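Local coordinates for trafficking protein B (PDB 2H1C), which is the PIN-domain toxin of a type II toxin-antitoxin system, pairing with antitoxin FitA in a complex that binds its own promoter and slows bacterial traffic across epithelial cells, at the interface of chains A and B. Coordinates in Å, arbitrary orientation; residue numbers count along the deposited sequence, not the author numbering. Chains: chain A/B, Trafficking protein B.

The interface of chains A and B. Residues chain A 78-80, 83; chain B 37, 40, 44, 75.
A:Glu80 and B:Ala37 each begin a helix, 80-94 in chain A and 37-48 in chain B, and the extended backbone of A:Phe78 and A:Asp79 brings the start of the chain A helix up against the start of the chain B helix. Small residues let main chains come close: the methyl CB of B:Ala37 lies 3.5 Å from the carbonyl O of A:Phe78, while the ring of A:Phe78 turns its edge to the carbonyl O of B:Ala37, which lies in the ring plane 3.7 Å from CE2. A turn into helix 80-94, A:Ala83 sets its CB 3.6 Å from that same O of B:Ala37. Beside this close packing of methyls and ring edge against backbone carbonyls, the polar grip is concentrated on one atom. The extended B:Arg44 reaches across A:Glu80 nearly at a right angle, and NH2 and NH1 both donate to the carboxylate OE2, at 2.9 and 3.0 Å. They meet its anti side from opposite faces, with carboxylate and guanidinium planes 71° apart, so this salt bridge is not the flat, two-oxygen kind. A bend at chi2 (-80°) brings the carboxylate round to the arginine, and CG1 of B:Val40 lies over the rim of one guanidinium face, within the same chain. CB of A:Glu80 packs 4.0 Å from CG2 of B:Ile75, and a water links the backbone N of A:Glu80 to O of B:Ile75. Repeated by two-fold symmetry, the patch helps join two FitB copies, a pairing that probably serves assembly of the four-heterodimer FitAB complex that binds promoter DNA.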
loop_
_atom_site.group_PDB
_atom_site.type_symbol
_atom_site.label_atom_id
_atom_site.label_comp_id
_atom_site.label_asym_id
_atom_site.label_seq_id
_atom_site.Cartn_x
_atom_site.Cartn_y
_atom_site.Cartn_z
ATOM N N PHE A 78 -4.024 0.141 -5.567
ATOM C CA PHE A 78 -4.337 -0.805 -4.503
ATOM C C PHE A 78 -5.694 -0.239 -4.037
ATOM O O PHE A 78 -5.741 0.759 -3.316
ATOM C CB PHE A 78 -3.327 -0.735 -3.345
ATOM C CG PHE A 78 -3.576 -1.769 -2.276
ATOM C CD1 PHE A 78 -3.046 -3.057 -2.389
ATOM C CD2 PHE A 78 -4.410 -1.484 -1.195
ATOM C CE1 PHE A 78 -3.345 -4.051 -1.437
ATOM C CE2 PHE A 78 -4.718 -2.465 -0.237
ATOM C CZ PHE A 78 -4.188 -3.748 -0.354
ATOM N N ASP A 79 -6.784 -0.857 -4.480
ATOM C CA ASP A 79 -8.128 -0.399 -4.139
ATOM C C ASP A 79 -8.903 -1.397 -3.272
ATOM O O ASP A 79 -8.344 -2.381 -2.804
ATOM C CB ASP A 79 -8.909 -0.109 -5.423
ATOM C CG ASP A 79 -8.924 -1.291 -6.374
ATOM O OD1 ASP A 79 -8.587 -2.413 -5.932
ATOM O OD2 ASP A 79 -9.274 -1.100 -7.563
ATOM N N GLU A 80 -10.192 -1.152 -3.058
ATOM C CA GLU A 80 -10.982 -2.048 -2.211
ATOM C C GLU A 80 -10.968 -3.534 -2.585
ATOM O O GLU A 80 -10.814 -4.393 -1.716
ATOM C CB GLU A 80 -12.424 -1.531 -2.094
ATOM C CG GLU A 80 -13.314 -2.364 -1.178
ATOM C CD GLU A 80 -13.844 -3.608 -1.853
ATOM O OE1 GLU A 80 -14.267 -3.502 -3.023
ATOM O OE2 GLU A 80 -13.849 -4.686 -1.219
ATOM N N ALA A 83 -7.719 -5.017 -1.689
ATOM C CA ALA A 83 -7.603 -5.135 -0.242
ATOM C C ALA A 83 -8.197 -6.460 0.242
ATOM O O ALA A 83 -7.663 -7.086 1.153
ATOM C CB ALA A 83 -8.298 -3.955 0.447
ATOM N N ALA B 37 -7.916 2.344 1.346
ATOM C CA ALA B 37 -8.011 0.937 1.017
ATOM C C ALA B 37 -6.964 0.157 1.845
ATOM O O ALA B 37 -7.134 -1.025 2.121
ATOM C CB ALA B 37 -7.768 0.743 -0.489
ATOM N N VAL B 40 -8.577 -0.691 5.127
ATOM C CA VAL B 40 -9.567 -1.741 4.930
ATOM C C VAL B 40 -8.825 -3.077 4.838
ATOM O O VAL B 40 -9.279 -4.086 5.383
ATOM C CB VAL B 40 -10.406 -1.509 3.643
ATOM C CG1 VAL B 40 -11.337 -2.686 3.404
ATOM C CG2 VAL B 40 -11.244 -0.216 3.789
ATOM N N ARG B 44 -9.414 -6.126 7.447
ATOM C CA ARG B 44 -9.779 -7.458 6.972
ATOM C C ARG B 44 -8.757 -8.518 7.383
ATOM O O ARG B 44 -9.136 -9.638 7.712
ATOM C CB ARG B 44 -9.969 -7.455 5.443
ATOM C CG ARG B 44 -11.304 -6.829 4.990
ATOM C CD ARG B 44 -11.323 -6.569 3.478
ATOM N NE ARG B 44 -12.674 -6.315 2.991
ATOM C CZ ARG B 44 -12.960 -5.754 1.818
ATOM N NH1 ARG B 44 -11.980 -5.371 0.996
ATOM N NH2 ARG B 44 -14.231 -5.588 1.462
ATOM N N ILE B 75 -13.931 4.683 0.124
ATOM C CA ILE B 75 -12.768 3.844 0.433
ATOM C C ILE B 75 -11.795 4.299 -0.651
ATOM O O ILE B 75 -11.957 3.988 -1.840
ATOM C CB ILE B 75 -13.118 2.351 0.305
ATOM C CG1 ILE B 75 -14.125 1.992 1.401
ATOM C CG2 ILE B 75 -11.865 1.467 0.431
ATOM C CD1 ILE B 75 -14.578 0.550 1.387
HETATM O O HOH W 1 -10.797 1.901 -3.313
#